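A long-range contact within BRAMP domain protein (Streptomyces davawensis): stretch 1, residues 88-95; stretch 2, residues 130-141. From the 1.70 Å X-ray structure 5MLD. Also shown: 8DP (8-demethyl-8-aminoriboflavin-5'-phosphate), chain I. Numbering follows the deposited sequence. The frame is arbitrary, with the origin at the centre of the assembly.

Stretch 1 (88-95) ATPITLNM
Stretch 2 130-141: LMCGNEDGAHHV

Two parallel strands pair edge to edge, and the loops that follow them both bond the flavin, and the second leads into a helix. The strand axes run 24° apart and approach to 4.6 Å. Ala88 pairs with Leu130, Thr89 with Met131 and Pro90 with Cys132, at CA-CA distances of 4.4, 5.0 and 4.7 Å. Thr89 N donates to Leu130 O (2.8 Å), Cys132 N to Thr89 O (3.2 Å) and Ile91 N to Cys132 O (3.0 Å). Pro90 has no amide hydrogen to donate; its CA makes a CA-H...O contact with Cys132 O (3.2 Å), as Ala88 CA does with Leu130 O (3.1 Å).

Ile91 (m, t) points toward the second stretch. Ile91 CD1 lies 3.7 Å from Ala138 N and 4.0 Å from Gly133 CA. A CB on Gly133 would clash with this CD1 and with 8DP O9. Gly137, at phi/psi 128/-2, sits at the N-cap position, right before the helix.

Thr92 to Met95 form a type I' turn, with Leu93 at 58/35 and Asn94 at 62/24. Asn94 has chi1 -129°, between wells. Asn94 OD1 accepts from ND1 of His140 (chi1 t) at 2.8 Å, near the ring plane; Asn94 ND2 makes a weak hydrogen bond to Asp136 OD2 (3.5 Å).

The flavin bridges both loops. Asn94 N donates to 8DP O8 (2.9 Å), Asp136 N to 8DP O9 (2.7 Å), and 8DP N5 to Asp136 O (2.8 Å).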

# COMPACT_ATOMS: atom_id res chain seq x y z
N ALA A 88 13.83 -12.22 3.55
CA ALA A 88 12.97 -13.39 3.35
C ALA A 88 11.92 -13.32 4.44
O ALA A 88 12.17 -13.74 5.58
CB ALA A 88 13.76 -14.69 3.38
N THR A 89 10.74 -12.81 4.10
CA THR A 89 9.82 -12.48 5.17
C THR A 89 8.49 -13.20 4.99
O THR A 89 7.95 -13.27 3.88
CB THR A 89 9.57 -10.95 5.24
OG1 THR A 89 8.72 -10.67 6.36
CG2 THR A 89 8.95 -10.40 3.94
N PRO A 90 7.94 -13.75 6.07
CA PRO A 90 6.51 -14.05 6.08
C PRO A 90 5.74 -12.75 5.96
O PRO A 90 6.27 -11.66 6.20
CB PRO A 90 6.28 -14.71 7.45
CG PRO A 90 7.62 -14.94 8.04
CD PRO A 90 8.57 -13.99 7.38
N ILE A 91 4.46 -12.86 5.61
CA ILE A 91 3.57 -11.70 5.54
C ILE A 91 2.71 -11.66 6.80
O ILE A 91 2.07 -12.66 7.14
CB ILE A 91 2.69 -11.76 4.29
CG1 ILE A 91 3.60 -11.72 3.05
CG2 ILE A 91 1.63 -10.62 4.33
CD1 ILE A 91 2.91 -12.08 1.73
N THR A 92 2.69 -10.51 7.49
CA THR A 92 1.73 -10.33 8.58
C THR A 92 1.05 -8.98 8.40
O THR A 92 1.73 -7.96 8.22
CB THR A 92 2.35 -10.42 9.99
OG1 THR A 92 3.30 -9.37 10.22
CG2 THR A 92 2.98 -11.78 10.24
N LEU A 93 -0.29 -8.98 8.49
CA LEU A 93 -1.11 -7.77 8.37
C LEU A 93 -0.88 -7.07 7.03
O LEU A 93 -0.87 -5.84 6.98
CB LEU A 93 -0.84 -6.79 9.52
CG LEU A 93 -0.58 -7.39 10.90
CD1 LEU A 93 -0.07 -6.32 11.83
CD2 LEU A 93 -1.82 -8.07 11.43
N ASN A 94 -0.63 -7.84 5.97
CA ASN A 94 -0.31 -7.31 4.65
C ASN A 94 0.97 -6.49 4.65
O ASN A 94 1.15 -5.61 3.79
CB ASN A 94 -1.46 -6.46 4.09
CG ASN A 94 -1.86 -6.87 2.68
OD1 ASN A 94 -1.77 -6.10 1.74
ND2 ASN A 94 -2.29 -8.11 2.54
N MET A 95 1.87 -6.73 5.61
CA MET A 95 3.20 -6.14 5.64
C MET A 95 4.24 -7.25 5.79
O MET A 95 3.91 -8.43 5.93
CB MET A 95 3.34 -5.14 6.80
CG MET A 95 2.37 -3.98 6.76
SD MET A 95 2.50 -2.96 8.24
CE MET A 95 1.41 -3.84 9.33
N LEU A 130 12.29 -12.59 -0.78
CA LEU A 130 11.53 -13.84 -0.73
C LEU A 130 10.38 -13.65 0.25
O LEU A 130 10.59 -13.15 1.36
CB LEU A 130 12.41 -15.01 -0.28
CG LEU A 130 13.62 -15.34 -1.16
CD1 LEU A 130 14.47 -16.39 -0.49
CD2 LEU A 130 13.19 -15.82 -2.57
N MET A 131 9.16 -14.02 -0.15
CA MET A 131 8.01 -13.80 0.72
C MET A 131 7.12 -15.04 0.77
O MET A 131 7.00 -15.77 -0.22
CB MET A 131 7.17 -12.60 0.26
CG MET A 131 7.83 -11.25 0.41
SD MET A 131 6.92 -10.01 -0.50
CE MET A 131 7.23 -10.46 -2.20
N CYS A 132 6.48 -15.24 1.91
CA CYS A 132 5.57 -16.37 2.09
C CYS A 132 4.34 -15.86 2.83
O CYS A 132 4.47 -15.30 3.91
CB CYS A 132 6.23 -17.50 2.87
SG CYS A 132 5.33 -19.00 2.62
N GLY A 133 3.15 -16.04 2.24
CA GLY A 133 1.92 -15.73 2.94
C GLY A 133 0.94 -16.88 2.75
O GLY A 133 1.11 -17.71 1.86
N ASN A 134 -0.11 -16.89 3.57
CA ASN A 134 -1.11 -17.93 3.34
C ASN A 134 -2.00 -17.62 2.14
O ASN A 134 -2.53 -18.55 1.52
CB ASN A 134 -1.98 -18.14 4.59
CG ASN A 134 -1.24 -18.89 5.68
OD1 ASN A 134 -0.08 -19.28 5.51
ND2 ASN A 134 -1.91 -19.10 6.81
N GLU A 135 -2.18 -16.33 1.80
CA GLU A 135 -3.13 -15.99 0.76
C GLU A 135 -2.87 -14.68 0.02
O GLU A 135 -3.24 -14.58 -1.15
CB GLU A 135 -4.56 -15.92 1.33
CG GLU A 135 -4.72 -14.90 2.44
CD GLU A 135 -6.13 -14.33 2.57
OE1 GLU A 135 -6.32 -13.49 3.48
OE2 GLU A 135 -7.03 -14.69 1.78
N ASP A 136 -2.29 -13.66 0.66
CA ASP A 136 -2.37 -12.34 0.03
C ASP A 136 -1.36 -11.37 0.63
O ASP A 136 -1.12 -11.39 1.84
CB ASP A 136 -3.80 -11.79 0.19
CG ASP A 136 -4.00 -10.47 -0.49
OD1 ASP A 136 -3.74 -10.37 -1.71
OD2 ASP A 136 -4.43 -9.53 0.20
N GLY A 137 -0.79 -10.51 -0.22
CA GLY A 137 0.03 -9.41 0.27
C GLY A 137 1.41 -9.30 -0.36
O GLY A 137 2.16 -8.36 -0.05
N ALA A 138 1.75 -10.23 -1.25
CA ALA A 138 3.12 -10.32 -1.75
C ALA A 138 3.54 -9.05 -2.49
O ALA A 138 4.58 -8.46 -2.19
CB ALA A 138 3.26 -11.54 -2.66
N HIS A 139 2.75 -8.61 -3.48
CA HIS A 139 3.19 -7.44 -4.25
C HIS A 139 3.15 -6.15 -3.42
O HIS A 139 3.97 -5.24 -3.63
CB HIS A 139 2.34 -7.33 -5.52
CG HIS A 139 2.60 -8.44 -6.49
ND1 HIS A 139 1.73 -9.49 -6.69
CD2 HIS A 139 3.67 -8.70 -7.29
CE1 HIS A 139 2.24 -10.33 -7.57
NE2 HIS A 139 3.41 -9.87 -7.96
N HIS A 140 2.22 -6.06 -2.47
CA HIS A 140 2.16 -4.91 -1.57
C HIS A 140 3.41 -4.84 -0.69
O HIS A 140 4.04 -3.78 -0.56
CB HIS A 140 0.89 -5.00 -0.73
CG HIS A 140 0.67 -3.83 0.18
ND1 HIS A 140 -0.19 -3.88 1.26
CD2 HIS A 140 1.17 -2.57 0.16
CE1 HIS A 140 -0.20 -2.71 1.87
NE2 HIS A 140 0.61 -1.90 1.22
N VAL A 141 3.80 -5.97 -0.10
CA VAL A 141 5.00 -5.98 0.73
C VAL A 141 6.23 -5.69 -0.10
O VAL A 141 7.12 -4.94 0.32
CB VAL A 141 5.13 -7.34 1.46
CG1 VAL A 141 6.43 -7.41 2.21
CG2 VAL A 141 3.97 -7.51 2.44
C4 8DP I . 1.54 -16.05 7.28
C5 8DP I . 0.02 -16.09 7.46
C8 8DP I . -0.10 -14.30 11.32
N3 8DP I . -1.19 -11.99 8.04
C2 8DP I . 3.30 -17.93 7.29
N2 8DP I . 0.27 -15.05 12.50
N1 8DP I . -0.43 -14.66 7.67
C6 8DP I . -0.43 -14.11 8.91
O6 8DP I . 1.67 -17.79 8.97
N4 8DP I . -0.79 -14.42 5.36
C12 8DP I . -0.84 -12.77 9.10
C13 8DP I . -0.79 -13.89 6.61
C14 8DP I . -1.16 -12.55 6.80
C15 8DP I . -1.52 -11.81 5.66
C16 8DP I . -1.13 -13.68 4.32
C1 8DP I . 4.40 -18.39 8.26
C3 8DP I . 2.43 -16.99 8.11
C7 8DP I . -0.09 -14.89 10.04
C9 8DP I . -0.50 -12.94 11.48
O1 8DP I . 8.28 -18.56 8.10
P1 8DP I . 6.90 -18.62 8.81
O2 8DP I . 6.60 -20.10 9.23
O3 8DP I . 6.85 -17.70 10.02
O4 8DP I . 5.77 -18.18 7.75
O5 8DP I . 3.91 -17.36 6.19
O7 8DP I . 2.11 -15.27 6.48
C10 8DP I . -0.53 -12.29 12.85
C11 8DP I . -0.85 -12.20 10.38
O8 8DP I . -1.89 -10.47 5.77
N5 8DP I . -1.49 -12.39 4.46
O9 8DP I . -1.13 -14.21 3.01
O HOH W 1 -2.77 -7.33 -0.84